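Local coordinates for high affinity transport system protein p37 (Mycoplasma hyorhinis, PDB 3EKI) that binds thiamine diphosphate outside the cell membrane as the lipoprotein component of a high-affinity transport system, at residues L73-N81 against D94-P102; T148-K158 against V205-R216. One frame throughout, in Å; residues are numbered along the deposited sequence.

Contact 1: residues L73-N81 against D94-P102; sequences LENFKKEFN and DDVDFKVTP
Phe98 of the strand drives its ring into the helix between Phe76 and Phe80. Its CZ edge points at the face of Phe80, 3.5 Å from Phe80 CG, with the ring planes at 70°, a T-shaped pair. Phe76 CD1 sits over the centre of one Phe98 face. That pair is oblique, with planes at 57°. Val96 CG2 adds to the tight part, 3.3 Å from Phe80 CE1. Leu73 CD2 extends the packing toward Val100 CG1 at 4.0 Å.

At the C-terminal side of 73-81, the Asn81 amide pairs with the backbone of Val96. Val96 N donates to Asn81 OD1 (3.0 Å), and Asn81 ND2 donates to Val96 O (2.9 Å). Both bonds are nearly straight and fall on lone pairs, which fixes the flip of the amide.

The solvent side is looser. Lys77 bends at chi3 (74°), and its NZ forms a salt bridge with Glu74 OE1, 3.4 Å, whose hydrogen bond is weak. Lys77 NZ stays 4.4 Å from Asp97 OD1, too far for a salt bridge.

The strand 97-103 runs parallel to 45-51, and the helix 64-85 packs over it. Phe76 meets Phe364 of helix 354-369 and Phe48 of strand 45-51, both edge-to-face.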
loop_
_atom_site.group_PDB
_atom_site.type_symbol
_atom_site.label_atom_id
_atom_site.label_comp_id
_atom_site.label_asym_id
_atom_site.label_seq_id
_atom_site.Cartn_x
_atom_site.Cartn_y
_atom_site.Cartn_z
ATOM N N LEU A 73 -6.378 -21.195 -3.202
ATOM C CA LEU A 73 -5.315 -22.175 -3.498
ATOM C C LEU A 73 -5.747 -23.275 -4.450
ATOM O O LEU A 73 -4.958 -23.746 -5.281
ATOM C CB LEU A 73 -4.834 -22.800 -2.184
ATOM C CG LEU A 73 -3.992 -21.863 -1.317
ATOM C CD1 LEU A 73 -3.862 -22.476 0.065
ATOM C CD2 LEU A 73 -2.658 -21.555 -1.970
ATOM N N GLU A 74 -7.002 -23.683 -4.322
ATOM C CA GLU A 74 -7.566 -24.685 -5.213
ATOM C C GLU A 74 -7.673 -24.113 -6.617
ATOM O O GLU A 74 -7.236 -24.742 -7.578
ATOM C CB GLU A 74 -8.923 -25.191 -4.719
ATOM C CG GLU A 74 -9.616 -26.118 -5.695
ATOM C CD GLU A 74 -9.032 -27.520 -5.760
ATOM O OE1 GLU A 74 -8.181 -27.875 -4.923
ATOM O OE2 GLU A 74 -9.434 -28.268 -6.679
ATOM N N ASN A 75 -8.213 -22.895 -6.778
ATOM C CA ASN A 75 -8.276 -22.307 -8.099
ATOM C C ASN A 75 -6.897 -22.125 -8.722
ATOM O O ASN A 75 -6.710 -22.292 -9.932
ATOM C CB ASN A 75 -8.954 -20.936 -7.987
ATOM C CG ASN A 75 -10.442 -21.033 -7.731
ATOM O OD1 ASN A 75 -11.031 -22.103 -7.786
ATOM N ND2 ASN A 75 -11.082 -19.896 -7.442
ATOM N N PHE A 76 -5.933 -21.771 -7.888
ATOM C CA PHE A 76 -4.572 -21.550 -8.337
ATOM C C PHE A 76 -3.929 -22.839 -8.846
ATOM O O PHE A 76 -3.357 -22.887 -9.931
ATOM C CB PHE A 76 -3.695 -20.988 -7.195
ATOM C CG PHE A 76 -2.511 -20.191 -7.704
ATOM C CD1 PHE A 76 -1.373 -20.804 -8.168
ATOM C CD2 PHE A 76 -2.557 -18.807 -7.718
ATOM C CE1 PHE A 76 -0.313 -20.101 -8.679
ATOM C CE2 PHE A 76 -1.515 -18.097 -8.245
ATOM C CZ PHE A 76 -0.385 -18.719 -8.728
ATOM N N LYS A 77 -4.076 -23.863 -8.004
ATOM C CA LYS A 77 -3.519 -25.166 -8.413
ATOM C C LYS A 77 -4.102 -25.668 -9.716
ATOM O O LYS A 77 -3.395 -26.187 -10.587
ATOM C CB LYS A 77 -3.760 -26.158 -7.283
ATOM C CG LYS A 77 -3.348 -27.585 -7.526
ATOM C CD LYS A 77 -3.603 -28.493 -6.322
ATOM C CE LYS A 77 -5.087 -28.791 -6.158
ATOM N NZ LYS A 77 -5.357 -29.797 -5.100
ATOM N N LYS A 78 -5.424 -25.529 -9.879
ATOM C CA LYS A 78 -6.020 -26.018 -11.119
ATOM C C LYS A 78 -5.572 -25.259 -12.349
ATOM O O LYS A 78 -5.268 -25.818 -13.403
ATOM C CB LYS A 78 -7.552 -26.001 -11.007
ATOM C CG LYS A 78 -8.159 -26.828 -9.917
ATOM C CD LYS A 78 -7.714 -28.282 -9.933
ATOM C CE LYS A 78 -8.355 -29.017 -11.106
ATOM N NZ LYS A 78 -8.014 -30.479 -11.089
ATOM N N GLU A 79 -5.524 -23.924 -12.326
ATOM C CA GLU A 79 -5.076 -23.143 -13.463
ATOM C C GLU A 79 -3.592 -23.341 -13.738
ATOM O O GLU A 79 -3.210 -23.474 -14.889
ATOM C CB GLU A 79 -5.376 -21.657 -13.228
ATOM C CG GLU A 79 -4.899 -20.699 -14.302
ATOM C CD GLU A 79 -5.528 -20.872 -15.666
ATOM O OE1 GLU A 79 -6.654 -21.401 -15.710
ATOM O OE2 GLU A 79 -4.954 -20.493 -16.706
ATOM N N PHE A 80 -2.804 -23.360 -12.662
ATOM C CA PHE A 80 -1.368 -23.556 -12.824
ATOM C C PHE A 80 -1.138 -24.870 -13.589
ATOM O O PHE A 80 -0.307 -24.880 -14.486
ATOM C CB PHE A 80 -0.590 -23.550 -11.514
ATOM C CG PHE A 80 0.871 -23.953 -11.632
ATOM C CD1 PHE A 80 1.311 -25.271 -11.551
ATOM C CD2 PHE A 80 1.827 -22.977 -11.851
ATOM C CE1 PHE A 80 2.618 -25.619 -11.725
ATOM C CE2 PHE A 80 3.164 -23.293 -11.972
ATOM C CZ PHE A 80 3.535 -24.615 -11.885
ATOM N N ASN A 81 -1.748 -25.938 -13.080
ATOM C CA ASN A 81 -1.335 -27.229 -13.682
ATOM C C ASN A 81 -1.893 -27.368 -15.082
ATOM O O ASN A 81 -1.316 -28.038 -15.944
ATOM C CB ASN A 81 -1.707 -28.396 -12.766
ATOM C CG ASN A 81 -0.746 -28.501 -11.603
ATOM O OD1 ASN A 81 0.451 -28.733 -11.718
ATOM N ND2 ASN A 81 -1.247 -28.288 -10.390
ATOM N N ASP A 94 6.767 -32.741 -12.388
ATOM C CA ASP A 94 5.720 -33.110 -11.459
ATOM C C ASP A 94 4.675 -31.977 -11.386
ATOM O O ASP A 94 4.978 -30.782 -11.431
ATOM C CB ASP A 94 6.226 -33.424 -10.062
ATOM C CG ASP A 94 7.114 -34.638 -9.940
ATOM O OD1 ASP A 94 7.058 -35.548 -10.792
ATOM O OD2 ASP A 94 7.880 -34.670 -8.950
ATOM N N ASP A 95 3.422 -32.421 -11.279
ATOM C CA ASP A 95 2.356 -31.480 -10.961
ATOM C C ASP A 95 2.634 -30.836 -9.613
ATOM O O ASP A 95 3.270 -31.420 -8.743
ATOM C CB ASP A 95 1.006 -32.184 -10.940
ATOM C CG ASP A 95 0.424 -32.451 -12.311
ATOM O OD1 ASP A 95 0.946 -32.045 -13.360
ATOM O OD2 ASP A 95 -0.638 -33.110 -12.383
ATOM N N VAL A 96 2.123 -29.615 -9.411
ATOM C CA VAL A 96 2.443 -28.802 -8.257
ATOM C C VAL A 96 1.243 -28.604 -7.338
ATOM O O VAL A 96 0.142 -28.326 -7.816
ATOM C CB VAL A 96 2.965 -27.434 -8.726
ATOM C CG1 VAL A 96 3.354 -26.578 -7.542
ATOM C CG2 VAL A 96 4.171 -27.667 -9.638
ATOM N N ASP A 97 1.493 -28.743 -6.050
ATOM C CA ASP A 97 0.553 -28.421 -4.983
ATOM C C ASP A 97 0.837 -27.023 -4.430
ATOM O O ASP A 97 1.996 -26.614 -4.346
ATOM C CB ASP A 97 0.662 -29.391 -3.811
ATOM C CG ASP A 97 -0.404 -29.136 -2.762
ATOM O OD1 ASP A 97 -1.542 -28.836 -3.179
ATOM O OD2 ASP A 97 -0.112 -29.217 -1.555
ATOM N N PHE A 98 -0.202 -26.287 -4.050
ATOM C CA PHE A 98 -0.010 -24.947 -3.502
ATOM C C PHE A 98 -0.583 -24.819 -2.090
ATOM O O PHE A 98 -1.699 -25.285 -1.847
ATOM C CB PHE A 98 -0.668 -23.911 -4.408
ATOM C CG PHE A 98 0.056 -23.786 -5.745
ATOM C CD1 PHE A 98 -0.239 -24.645 -6.790
ATOM C CD2 PHE A 98 1.027 -22.790 -5.924
ATOM C CE1 PHE A 98 0.416 -24.539 -8.003
ATOM C CE2 PHE A 98 1.667 -22.675 -7.129
ATOM C CZ PHE A 98 1.350 -23.526 -8.179
ATOM N N LYS A 99 0.217 -24.188 -1.240
ATOM C CA LYS A 99 -0.047 -24.075 0.185
ATOM C C LYS A 99 0.226 -22.624 0.605
ATOM O O LYS A 99 0.820 -21.912 -0.185
ATOM C CB LYS A 99 0.801 -25.034 1.020
ATOM C CG LYS A 99 0.695 -26.494 0.599
ATOM C CD LYS A 99 1.495 -27.348 1.577
ATOM C CE LYS A 99 2.503 -28.236 0.870
ATOM N NZ LYS A 99 3.513 -28.768 1.835
ATOM N N VAL A 100 -0.195 -22.242 1.798
ATOM C CA VAL A 100 0.205 -20.992 2.431
ATOM C C VAL A 100 0.789 -21.330 3.802
ATOM O O VAL A 100 0.543 -22.382 4.392
ATOM C CB VAL A 100 -0.902 -19.936 2.603
ATOM C CG1 VAL A 100 -1.429 -19.463 1.264
ATOM C CG2 VAL A 100 -2.055 -20.474 3.449
ATOM N N THR A 101 1.589 -20.376 4.263
ATOM C CA THR A 101 2.181 -20.433 5.593
ATOM C C THR A 101 2.031 -19.037 6.207
ATOM O O THR A 101 2.181 -18.046 5.467
ATOM C CB THR A 101 3.612 -20.973 5.506
ATOM O OG1 THR A 101 4.063 -21.350 6.815
ATOM C CG2 THR A 101 4.588 -19.920 4.995
ATOM N N PRO A 102 1.682 -18.900 7.485
ATOM C CA PRO A 102 1.586 -17.570 8.097
ATOM C C PRO A 102 2.949 -16.919 8.262
ATOM O O PRO A 102 3.900 -17.577 8.662
ATOM C CB PRO A 102 1.006 -17.835 9.497
ATOM C CG PRO A 102 1.383 -19.244 9.795
ATOM C CD PRO A 102 1.309 -19.942 8.459
#

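Contact 2: residues T148-K158 against V205-R216. With TPP (thiamine diphosphate), chain B.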
loop_
_atom_site.group_PDB
_atom_site.type_symbol
_atom_site.label_atom_id
_atom_site.label_comp_id
_atom_site.label_asym_id
_atom_site.label_seq_id
_atom_site.Cartn_x
_atom_site.Cartn_y
_atom_site.Cartn_z
ATOM N N THR A 148 -1.522 -4.628 -9.304
ATOM C CA THR A 148 -2.163 -3.355 -9.644
ATOM C C THR A 148 -3.434 -3.251 -8.814
ATOM O O THR A 148 -3.972 -4.235 -8.306
ATOM C CB THR A 148 -2.479 -3.191 -11.135
ATOM O OG1 THR A 148 -3.463 -4.184 -11.515
ATOM C CG2 THR A 148 -1.265 -3.396 -12.022
ATOM N N THR A 149 -3.937 -2.033 -8.628
ATOM C CA THR A 149 -5.147 -1.830 -7.822
ATOM C C THR A 149 -6.152 -0.994 -8.601
ATOM O O THR A 149 -5.733 -0.197 -9.446
ATOM C CB THR A 149 -4.717 -1.190 -6.485
ATOM O OG1 THR A 149 -5.789 -1.203 -5.539
ATOM C CG2 THR A 149 -4.302 0.268 -6.640
ATOM N N ASN A 150 -7.436 -1.152 -8.332
ATOM C CA ASN A 150 -8.478 -0.286 -8.875
ATOM C C ASN A 150 -8.099 1.168 -8.576
ATOM O O ASN A 150 -7.813 1.459 -7.422
ATOM C CB ASN A 150 -9.847 -0.612 -8.291
ATOM C CG ASN A 150 -10.427 -1.946 -8.729
ATOM O OD1 ASN A 150 -10.034 -2.481 -9.771
ATOM N ND2 ASN A 150 -11.372 -2.448 -7.952
ATOM N N SER A 151 -8.084 2.015 -9.601
ATOM C CA SER A 151 -7.790 3.435 -9.427
ATOM C C SER A 151 -8.841 4.096 -8.561
ATOM O O SER A 151 -10.005 3.720 -8.564
ATOM C CB SER A 151 -7.689 4.135 -10.792
ATOM O OG SER A 151 -8.989 4.300 -11.352
ATOM N N PHE A 152 -8.444 5.085 -7.764
ATOM C CA PHE A 152 -9.405 5.965 -7.129
ATOM C C PHE A 152 -9.975 6.933 -8.165
ATOM O O PHE A 152 -9.285 7.360 -9.103
ATOM C CB PHE A 152 -8.695 6.741 -6.032
ATOM C CG PHE A 152 -8.286 6.021 -4.773
ATOM C CD1 PHE A 152 -9.171 5.334 -3.955
ATOM C CD2 PHE A 152 -6.947 6.041 -4.401
ATOM C CE1 PHE A 152 -8.734 4.722 -2.793
ATOM C CE2 PHE A 152 -6.506 5.448 -3.236
ATOM C CZ PHE A 152 -7.406 4.780 -2.431
ATOM N N VAL A 153 -11.244 7.301 -7.992
ATOM C CA VAL A 153 -11.831 8.255 -8.919
ATOM C C VAL A 153 -11.084 9.586 -8.942
ATOM O O VAL A 153 -11.177 10.235 -9.977
ATOM C CB VAL A 153 -13.302 8.504 -8.594
ATOM C CG1 VAL A 153 -14.042 7.195 -8.898
ATOM C CG2 VAL A 153 -13.508 8.933 -7.171
ATOM N N PHE A 154 -10.376 9.909 -7.876
ATOM C CA PHE A 154 -9.616 11.161 -7.752
ATOM C C PHE A 154 -8.137 11.032 -8.102
ATOM O O PHE A 154 -7.356 11.998 -7.987
ATOM C CB PHE A 154 -9.826 11.696 -6.333
ATOM C CG PHE A 154 -9.514 10.723 -5.210
ATOM C CD1 PHE A 154 -10.521 10.074 -4.524
ATOM C CD2 PHE A 154 -8.201 10.429 -4.848
ATOM C CE1 PHE A 154 -10.298 9.143 -3.524
ATOM C CE2 PHE A 154 -7.963 9.512 -3.840
ATOM C CZ PHE A 154 -8.981 8.883 -3.172
ATOM N N ASP A 155 -7.624 9.886 -8.554
ATOM C CA ASP A 155 -6.189 9.733 -8.848
ATOM C C ASP A 155 -5.976 8.629 -9.885
ATOM O O ASP A 155 -5.428 7.562 -9.596
ATOM C CB ASP A 155 -5.439 9.425 -7.563
ATOM C CG ASP A 155 -3.936 9.336 -7.624
ATOM O OD1 ASP A 155 -3.316 9.823 -8.598
ATOM O OD2 ASP A 155 -3.346 8.782 -6.664
ATOM N N LYS A 156 -6.387 8.893 -11.124
ATOM C CA LYS A 156 -6.303 7.889 -12.191
ATOM C C LYS A 156 -5.056 8.002 -13.079
ATOM O O LYS A 156 -4.836 7.172 -13.962
ATOM C CB LYS A 156 -7.564 7.932 -13.059
ATOM C CG LYS A 156 -8.862 7.914 -12.269
ATOM C CD LYS A 156 -10.067 7.784 -13.188
ATOM C CE LYS A 156 -11.357 8.111 -12.456
ATOM N NZ LYS A 156 -12.525 7.393 -13.041
ATOM N N GLU A 157 -4.250 9.029 -12.838
ATOM C CA GLU A 157 -3.043 9.289 -13.591
ATOM C C GLU A 157 -1.789 9.252 -12.718
ATOM O O GLU A 157 -1.575 10.020 -11.765
ATOM C CB GLU A 157 -3.152 10.657 -14.277
ATOM C CG GLU A 157 -3.588 10.611 -15.722
ATOM C CD GLU A 157 -4.006 11.956 -16.289
ATOM O OE1 GLU A 157 -3.885 13.003 -15.623
ATOM O OE2 GLU A 157 -4.487 11.978 -17.443
ATOM N N LYS A 158 -0.931 8.293 -13.089
ATOM C CA LYS A 158 0.254 8.097 -12.280
ATOM C C LYS A 158 1.182 9.297 -12.238
ATOM O O LYS A 158 1.665 9.695 -11.170
ATOM C CB LYS A 158 1.075 6.907 -12.813
ATOM C CG LYS A 158 2.279 6.653 -11.937
ATOM C CD LYS A 158 3.148 5.481 -12.332
ATOM C CE LYS A 158 4.491 5.544 -11.633
ATOM N NZ LYS A 158 5.260 6.796 -11.909
ATOM N N VAL A 205 -15.787 4.993 -4.448
ATOM C CA VAL A 205 -14.644 5.910 -4.579
ATOM C C VAL A 205 -13.589 5.412 -5.560
ATOM O O VAL A 205 -12.518 5.987 -5.736
ATOM C CB VAL A 205 -13.997 6.206 -3.217
ATOM C CG1 VAL A 205 -14.947 7.041 -2.358
ATOM C CG2 VAL A 205 -13.597 4.939 -2.499
ATOM N N TYR A 206 -13.887 4.323 -6.281
ATOM C CA TYR A 206 -12.991 3.736 -7.246
ATOM C C TYR A 206 -13.526 3.697 -8.673
ATOM O O TYR A 206 -14.741 3.676 -8.893
ATOM C CB TYR A 206 -12.727 2.275 -6.864
ATOM C CG TYR A 206 -12.067 2.038 -5.543
ATOM C CD1 TYR A 206 -12.754 1.976 -4.349
ATOM C CD2 TYR A 206 -10.678 1.845 -5.517
ATOM C CE1 TYR A 206 -12.099 1.742 -3.152
ATOM C CE2 TYR A 206 -10.012 1.617 -4.334
ATOM C CZ TYR A 206 -10.724 1.569 -3.153
ATOM O OH TYR A 206 -10.073 1.335 -1.974
ATOM N N ASP A 207 -12.599 3.636 -9.606
ATOM C CA ASP A 207 -12.874 3.391 -11.005
ATOM C C ASP A 207 -12.211 2.063 -11.409
ATOM O O ASP A 207 -11.056 2.072 -11.848
ATOM C CB ASP A 207 -12.416 4.494 -11.935
ATOM C CG ASP A 207 -12.793 4.211 -13.383
ATOM O OD1 ASP A 207 -13.414 3.170 -13.662
ATOM O OD2 ASP A 207 -12.462 5.044 -14.257
ATOM N N PRO A 208 -12.942 0.965 -11.284
ATOM C CA PRO A 208 -12.337 -0.344 -11.579
ATOM C C PRO A 208 -11.902 -0.515 -13.025
ATOM O O PRO A 208 -11.146 -1.451 -13.336
ATOM C CB PRO A 208 -13.474 -1.331 -11.266
ATOM C CG PRO A 208 -14.733 -0.533 -11.411
ATOM C CD PRO A 208 -14.356 0.821 -10.887
ATOM N N THR A 209 -12.349 0.358 -13.930
ATOM C CA THR A 209 -12.008 0.105 -15.331
ATOM C C THR A 209 -10.603 0.590 -15.632
ATOM O O THR A 209 -10.063 0.353 -16.704
ATOM C CB THR A 209 -13.001 0.759 -16.298
ATOM O OG1 THR A 209 -12.944 2.190 -16.201
ATOM C CG2 THR A 209 -14.436 0.377 -15.943
ATOM N N VAL A 210 -10.021 1.289 -14.657
ATOM C CA VAL A 210 -8.654 1.748 -14.800
ATOM C C VAL A 210 -7.798 1.174 -13.672
ATOM O O VAL A 210 -8.029 1.470 -12.509
ATOM C CB VAL A 210 -8.526 3.281 -14.790
ATOM C CG1 VAL A 210 -7.054 3.686 -14.822
ATOM C CG2 VAL A 210 -9.258 3.874 -15.977
ATOM N N GLN A 211 -6.807 0.365 -14.042
ATOM C CA GLN A 211 -5.873 -0.153 -13.058
ATOM C C GLN A 211 -4.727 0.830 -12.835
ATOM O O GLN A 211 -4.121 1.321 -13.780
ATOM C CB GLN A 211 -5.298 -1.500 -13.491
ATOM C CG GLN A 211 -6.357 -2.606 -13.473
ATOM C CD GLN A 211 -6.853 -2.895 -12.083
ATOM O OE1 GLN A 211 -6.087 -3.315 -11.207
ATOM N NE2 GLN A 211 -8.140 -2.674 -11.828
ATOM N N ALA A 212 -4.464 1.070 -11.566
ATOM C CA ALA A 212 -3.332 1.866 -11.152
ATOM C C ALA A 212 -2.184 0.943 -10.734
ATOM O O ALA A 212 -2.332 0.121 -9.838
ATOM C CB ALA A 212 -3.737 2.780 -10.020
ATOM N N ASN A 213 -1.054 1.121 -11.403
ATOM C CA ASN A 213 0.192 0.462 -11.070
ATOM C C ASN A 213 1.041 1.298 -10.115
ATOM O O ASN A 213 2.261 1.367 -10.197
ATOM C CB ASN A 213 0.943 0.138 -12.355
ATOM C CG ASN A 213 1.344 1.383 -13.115
ATOM O OD1 ASN A 213 0.751 2.452 -12.925
ATOM N ND2 ASN A 213 2.332 1.185 -13.959
ATOM N N PHE A 214 0.310 1.918 -9.178
ATOM C CA PHE A 214 0.959 2.778 -8.202
ATOM C C PHE A 214 0.035 3.048 -7.021
ATOM O O PHE A 214 -1.178 2.808 -7.096
ATOM C CB PHE A 214 1.331 4.099 -8.876
ATOM C CG PHE A 214 0.104 4.909 -9.288
ATOM C CD1 PHE A 214 -0.488 5.893 -8.506
ATOM C CD2 PHE A 214 -0.487 4.660 -10.517
ATOM C CE1 PHE A 214 -1.634 6.552 -8.904
ATOM C CE2 PHE A 214 -1.613 5.317 -10.941
ATOM C CZ PHE A 214 -2.179 6.271 -10.139
ATOM N N TYR A 215 0.557 3.646 -5.962
ATOM C CA TYR A 215 -0.229 4.246 -4.895
ATOM C C TYR A 215 0.607 5.423 -4.382
ATOM O O TYR A 215 1.771 5.628 -4.752
ATOM C CB TYR A 215 -0.640 3.295 -3.777
ATOM C CG TYR A 215 0.473 2.898 -2.832
ATOM C CD1 TYR A 215 1.639 2.293 -3.298
ATOM C CD2 TYR A 215 0.375 3.117 -1.471
ATOM C CE1 TYR A 215 2.656 1.923 -2.444
ATOM C CE2 TYR A 215 1.379 2.770 -0.602
ATOM C CZ TYR A 215 2.519 2.170 -1.087
ATOM O OH TYR A 215 3.520 1.834 -0.215
ATOM N N ARG A 216 -0.016 6.210 -3.526
ATOM C CA ARG A 216 0.615 7.364 -2.906
ATOM C C ARG A 216 0.355 7.395 -1.406
ATOM O O ARG A 216 -0.518 6.700 -0.879
ATOM C CB ARG A 216 0.058 8.675 -3.473
ATOM C CG ARG A 216 0.093 8.804 -4.978
ATOM C CD ARG A 216 -0.581 10.127 -5.364
ATOM N NE ARG A 216 -0.818 10.122 -6.788
ATOM C CZ ARG A 216 -0.032 10.558 -7.753
ATOM N NH1 ARG A 216 1.153 11.091 -7.454
ATOM N NH2 ARG A 216 -0.462 10.448 -9.007
HETATM N "N1'" TPP B . -7.222 -1.865 -0.314
HETATM C "C2'" TPP B . -7.722 -2.824 0.504
HETATM C CM2 TPP B . -9.053 -3.487 0.131
HETATM N "N3'" TPP B . -7.059 -3.196 1.613
HETATM C "C4'" TPP B . -5.830 -2.670 1.861
HETATM N "N4'" TPP B . -5.152 -3.117 2.921
HETATM C "C5'" TPP B . -5.320 -1.636 1.062
HETATM C "C6'" TPP B . -6.074 -1.252 -0.040
HETATM C "C7'" TPP B . -3.989 -0.908 1.304
HETATM N N3 TPP B . -2.800 -1.511 0.676
HETATM C C2 TPP B . -2.633 -2.814 0.448
HETATM S S1 TPP B . -1.094 -3.073 -0.339
HETATM C C5 TPP B . -0.711 -1.368 -0.302
HETATM C C4 TPP B . -1.718 -0.727 0.393
HETATM C CM4 TPP B . -1.824 0.813 0.430
HETATM C C6 TPP B . 0.615 -0.770 -0.784
HETATM C C7 TPP B . 1.729 -1.046 0.229
HETATM O O7 TPP B . 1.420 -0.365 1.463
HETATM P PA TPP B . 1.988 -0.768 2.892
HETATM O O1A TPP B . 1.197 -0.057 3.927
HETATM O O2A TPP B . 2.023 -2.262 3.040
HETATM O O3A TPP B . 3.515 -0.372 2.925
HETATM P PB TPP B . 4.124 1.055 3.340
HETATM O O1B TPP B . 3.653 2.110 2.386
HETATM O O2B TPP B . 5.686 0.827 3.247
HETATM O O3B TPP B . 3.790 1.361 4.862
#
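Arg216 grips Asp155 side-on: Arg216 NE bonds Asp155 OD2 at 2.9 Å and Arg216 NH2 bonds Asp155 OD1 at 3.0 Å. Asp155 CG is anti to the backbone N (chi1 -175°), which carries the carboxylate to the guanidinium edge. Glu309 OE1 also lies close to Asp155 OD2, and Arg216 NH1 bonds Lys160 O and Thr338 O. Two residues earlier, Phe214 receives Lys158 over its face in a CH-pi contact, with Lys158 CA 3.8 Å from the Phe214 ring centroid.

Tyr215, between these two anchors, lays one face of its ring against thiamine diphosphate, with Tyr215 CZ 3.5 Å from C6 of the ligand. Tyr215 OH donates to the terminal phosphate oxygen O1B at 2.6 Å. The ligand's other hydrogen-bonding partners include Ser255, Ser257, Lys258 and Lys129.

Behind this lies an antiparallel sheet of a periplasmic-binding-protein-like fold. Strand 141-152 pairs with the two short strands 206-207 and 211-212. Thr149 and Ala212 form a hydrogen-bonded pair. Between the short strands the chain turns a corner through a type I turn, Asp207 to Val210. Asp207 OD1 accepts from Thr209 N in an Asx turn, and also from Thr209 OG1.

The side chains brace this corner. Ser151 OG donates to Asp207 O, which also accepts from Val210 N. Lys156 NZ reaches Asp207 OD2 at 2.6 Å. Gln211 folds back at chi2 (-65°) and uses both ends of its amide. OE1 accepts from Thr148 OG1 in the carbonyl plane, and Gln211 NE2 donates to Asn150 OD1 at 2.8 Å. Farther along, the rings of Phe152 and Tyr206 lie nearly parallel but slid apart. Phe154 CZ lies over one face of Phe152, toward the rim, and the Phe154 ring packs on Ile178 and Ile181 of helix 170-184.

Overall arrangement
Contact 1 and contact 2 follow one another along the chain, the first closing before the second opens. Their centres are 29 Å apart and their nearest atoms about 14 Å, so they do not touch. Contact 2 lies about 12 Å, centre to centre, from the middle of the chain and reaches thiamine diphosphate through Tyr215. Of the two, only contact 2 supplies a pocket residue. Contact 1 is peripheral, its centre about 26 Å from the centre of the chain. It is instead near a metal: the side chain of Lys99 is about 7 Å from a bound calcium ion.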